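Local coordinates for protein choline dehydrogenase and related flavoproteins (Aspergillus oryzae, PDB 3Q9T) that oxidises formate as a formate oxidase of the glucose-methanol-choline oxidoreductase family, carrying 8-formyl-FAD at its catalytic site, at residues A[228-233]-A[243-248]. Residues are numbered along the deposited sequence; the frame is centred on the assembly and turned at random.
With FAY ([(2R,3S,4R,5R)-5-(6-amino-9H-purin-9-yl)-3,4-dihydroxytetrahydrofuran-2-yl]methyl (2R,3S,4S)-5-(8-formyl-7-methyl-2,4-dioxo-3,4-dihydrobenzo[g]pteridin-10(2H)-yl)-2,3,4-trihydroxypentyl dihydrogen diphosphate), chain D.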
loop_
_atom_site.group_PDB
_atom_site.type_symbol
_atom_site.label_atom_id
_atom_site.label_comp_id
_atom_site.label_asym_id
_atom_site.label_seq_id
_atom_site.Cartn_x
_atom_site.Cartn_y
_atom_site.Cartn_z
ATOM N N HIS A 228 9.296 -22.903 -16.419
ATOM C CA HIS A 228 9.750 -21.691 -15.758
ATOM C C HIS A 228 11.270 -21.581 -15.882
ATOM O O HIS A 228 12.014 -22.515 -15.529
ATOM C CB HIS A 228 9.330 -21.745 -14.287
ATOM C CG HIS A 228 9.362 -20.421 -13.597
ATOM N ND1 HIS A 228 8.245 -19.625 -13.461
ATOM C CD2 HIS A 228 10.375 -19.757 -12.991
ATOM C CE1 HIS A 228 8.567 -18.527 -12.803
ATOM N NE2 HIS A 228 9.854 -18.582 -12.505
ATOM N N SER A 229 11.735 -20.461 -16.408
ATOM C CA SER A 229 13.175 -20.249 -16.570
ATOM C C SER A 229 13.898 -20.211 -15.229
ATOM O O SER A 229 13.448 -19.565 -14.265
ATOM C CB SER A 229 13.463 -18.963 -17.350
ATOM O OG SER A 229 13.015 -17.820 -16.630
ATOM N N LYS A 230 15.019 -20.918 -15.172
ATOM C CA LYS A 230 15.874 -20.874 -14.009
ATOM C C LYS A 230 17.025 -19.915 -14.233
ATOM O O LYS A 230 17.346 -19.119 -13.358
ATOM C CB LYS A 230 16.424 -22.259 -13.695
ATOM C CG LYS A 230 17.412 -22.239 -12.566
ATOM C CD LYS A 230 18.098 -23.588 -12.425
ATOM C CE LYS A 230 19.341 -23.472 -11.557
ATOM N NZ LYS A 230 20.041 -24.790 -11.451
ATOM N N ARG A 231 17.644 -19.989 -15.410
ATOM C CA ARG A 231 18.906 -19.287 -15.653
ATOM C C ARG A 231 19.299 -19.326 -17.127
ATOM O O ARG A 231 18.965 -20.267 -17.833
ATOM C CB ARG A 231 20.016 -19.960 -14.851
ATOM C CG ARG A 231 21.296 -19.167 -14.719
ATOM C CD ARG A 231 22.343 -20.028 -14.019
ATOM N NE ARG A 231 21.983 -20.289 -12.628
ATOM C CZ ARG A 231 22.480 -21.283 -11.898
ATOM N NH1 ARG A 231 23.347 -22.131 -12.437
ATOM N NH2 ARG A 231 22.092 -21.439 -10.637
ATOM N N LEU A 232 20.007 -18.305 -17.596
ATOM C CA LEU A 232 20.616 -18.369 -18.917
ATOM C C LEU A 232 21.900 -19.179 -18.748
ATOM O O LEU A 232 22.572 -19.056 -17.725
ATOM C CB LEU A 232 20.937 -16.968 -19.434
ATOM C CG LEU A 232 20.126 -16.270 -20.540
ATOM C CD1 LEU A 232 18.794 -16.940 -20.874
ATOM C CD2 LEU A 232 19.923 -14.813 -20.154
ATOM N N ILE A 233 22.227 -20.019 -19.734
ATOM C CA ILE A 233 23.480 -20.790 -19.716
ATOM C C ILE A 233 24.609 -19.975 -20.354
ATOM O O ILE A 233 24.627 -19.741 -21.578
ATOM C CB ILE A 233 23.328 -22.154 -20.442
ATOM C CG1 ILE A 233 22.144 -22.943 -19.864
ATOM C CG2 ILE A 233 24.627 -22.978 -20.353
ATOM C CD1 ILE A 233 22.079 -24.425 -20.334
ATOM N N GLY A 243 22.487 -21.087 -24.218
ATOM C CA GLY A 243 21.124 -21.587 -24.161
ATOM C C GLY A 243 20.475 -21.215 -22.837
ATOM O O GLY A 243 20.880 -20.237 -22.193
ATOM N N VAL A 244 19.473 -21.987 -22.419
ATOM C CA VAL A 244 18.720 -21.650 -21.225
ATOM C C VAL A 244 18.313 -22.888 -20.445
ATOM O O VAL A 244 18.037 -23.937 -21.028
ATOM C CB VAL A 244 17.433 -20.885 -21.598
ATOM C CG1 VAL A 244 16.454 -21.815 -22.300
ATOM C CG2 VAL A 244 16.794 -20.303 -20.364
ATOM N N THR A 245 18.241 -22.750 -19.126
ATOM C CA THR A 245 17.749 -23.820 -18.261
ATOM C C THR A 245 16.331 -23.514 -17.764
ATOM O O THR A 245 16.037 -22.390 -17.325
ATOM C CB THR A 245 18.698 -24.067 -17.062
ATOM O OG1 THR A 245 20.011 -24.389 -17.540
ATOM C CG2 THR A 245 18.186 -25.223 -16.190
ATOM N N VAL A 246 15.452 -24.510 -17.847
ATOM C CA VAL A 246 14.060 -24.346 -17.430
ATOM C C VAL A 246 13.617 -25.457 -16.498
ATOM O O VAL A 246 14.226 -26.525 -16.457
ATOM C CB VAL A 246 13.088 -24.278 -18.631
ATOM C CG1 VAL A 246 13.440 -23.093 -19.528
ATOM C CG2 VAL A 246 13.114 -25.572 -19.407
ATOM N N VAL A 247 12.559 -25.190 -15.737
ATOM C CA VAL A 247 11.991 -26.178 -14.839
ATOM C C VAL A 247 10.597 -26.560 -15.314
ATOM O O VAL A 247 9.787 -25.691 -15.618
ATOM C CB VAL A 247 11.899 -25.619 -13.402
ATOM C CG1 VAL A 247 11.423 -26.699 -12.427
ATOM C CG2 VAL A 247 13.233 -25.065 -12.986
ATOM N N THR A 248 10.322 -27.858 -15.389
ATOM C CA THR A 248 9.017 -28.325 -15.845
ATOM C C THR A 248 8.003 -28.383 -14.723
ATOM O O THR A 248 8.354 -28.264 -13.551
ATOM C CB THR A 248 9.093 -29.732 -16.479
ATOM O OG1 THR A 248 9.511 -30.683 -15.495
ATOM C CG2 THR A 248 10.051 -29.750 -17.659
HETATM P P FAY D . 6.651 -7.819 -23.891
HETATM N N1 FAY D . -0.313 -1.642 -24.633
HETATM C C2 FAY D . -1.047 -1.138 -25.705
HETATM O O2 FAY D . -0.476 -0.782 -26.729
HETATM N N3 FAY D . -2.381 -1.466 -25.827
HETATM C C4 FAY D . -3.094 -1.755 -24.690
HETATM O O4 FAY D . -4.262 -1.328 -24.621
HETATM N N5 FAY D . -3.056 -2.571 -22.448
HETATM C C6 FAY D . -3.149 -3.855 -20.482
HETATM C C7 FAY D . -2.567 -4.699 -19.553
HETATM C C8 FAY D . -1.208 -5.011 -19.663
HETATM O O8 FAY D . 0.458 -6.503 -18.964
HETATM C C9 FAY D . -0.486 -4.566 -20.780
HETATM P PA FAY D . 5.319 -9.842 -22.429
HETATM C "C1'" FAY D . 1.179 -3.428 -22.917
HETATM C C10 FAY D . -0.960 -2.184 -23.548
HETATM N N10 FAY D . -0.280 -3.034 -22.671
HETATM N N1A FAY D . 9.965 -18.311 -17.301
HETATM O O1A FAY D . 4.773 -9.846 -21.040
HETATM C C1B FAY D . 7.071 -15.022 -20.195
HETATM O O1P FAY D . 7.006 -8.718 -25.051
HETATM C "C2'" FAY D . 1.299 -4.600 -23.918
HETATM O "O2'" FAY D . 0.355 -5.546 -23.565
HETATM C C2A FAY D . 9.298 -18.588 -18.480
HETATM O O2A FAY D . 4.278 -9.680 -23.494
HETATM C C2B FAY D . 5.720 -14.428 -19.838
HETATM O O2B FAY D . 4.765 -15.403 -19.457
HETATM O O2P FAY D . 7.783 -6.857 -23.580
HETATM C "C3'" FAY D . 2.657 -5.320 -24.208
HETATM O "O3'" FAY D . 2.582 -6.736 -24.360
HETATM N N3A FAY D . 8.570 -17.601 -19.124
HETATM C C3B FAY D . 5.333 -13.763 -21.140
HETATM O O3B FAY D . 4.772 -14.732 -21.990
HETATM O O3P FAY D . 6.427 -8.704 -22.563
HETATM C "C4'" FAY D . 3.767 -5.037 -23.227
HETATM O "O4'" FAY D . 3.816 -3.618 -23.099
HETATM C C4A FAY D . 8.517 -16.352 -18.594
HETATM C C4B FAY D . 6.656 -13.361 -21.744
HETATM O O4B FAY D . 7.663 -14.063 -21.035
HETATM C C4X FAY D . -2.365 -2.112 -23.540
HETATM C "C5'" FAY D . 5.109 -5.625 -23.727
HETATM O "O5'" FAY D . 5.240 -7.008 -24.088
HETATM C C5A FAY D . 9.191 -16.052 -17.413
HETATM C C5B FAY D . 6.870 -11.862 -21.662
HETATM O O5B FAY D . 6.084 -11.259 -22.661
HETATM C C5X FAY D . -2.370 -3.245 -21.461
HETATM C C6A FAY D . 9.918 -17.040 -16.753
HETATM N N6A FAY D . 10.483 -16.779 -15.566
HETATM N N7A FAY D . 8.971 -14.752 -17.128
HETATM C C7M FAY D . -3.381 -5.098 -18.346
HETATM C C8A FAY D . 8.193 -14.214 -18.091
HETATM C C8M FAY D . -0.711 -6.190 -18.919
HETATM C C9A FAY D . -1.038 -3.641 -21.664
HETATM N N9A FAY D . 7.902 -15.192 -18.997
#
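Backbone hydrogen bonds join 228-233 to 243-248 as an antiparallel beta hairpin. His228 and Val247 bond in both directions, and Thr245 N gives a nearly straight bond (175°) to Arg231 O. Between these pairs the register slips by one residue in a classic beta bulge: Thr245 O takes Lys230 N at 2.8 Å and, weakly, Arg231 N at 3.5 Å.

Ser229 N, facing away from 243-248, donates a nearly straight 2.9 Å bond to N1A of the 8-formyl-FAD, so the main chain itself recognises the adenine. The small Ser229 side chain fits beside the base, its hydroxyl bonded to Gln266. With CG anti to the backbone N (chi1 -163°), the His228 ring sets one face against adenine N6A, which lies 3.6 Å above its plane, offset toward the rim; Pro440 O holds NE2.

Beta-branched residues suit the extended second arm. Gly243 O accepts Ile233 N at 2.8 Å; at Gly243's backbone angles a CB would jam against the preceding carbonyl O, so glycine fits. Val244 CG2 meets Leu232 CD1 at 3.9 Å on the face shared with Ser229 and Val246. On the other, Ile233 crosses Thr245 at about a right angle, its CG1 and CD1 against OG1, which bonds to Asn255. Lys230 and Thr245 lie side by side, pointing the same way, Lys230 CD 4.1 Å from Thr245 CG2; a long chain suits, its aliphatic part packing while its amine salt-bridges Glu253.

Strand 227-235 is outermost in its four-stranded sheet; helix 267-277 packs on Ser229 and Leu232, while strand 253-258 pairs with the far edge of 240-248.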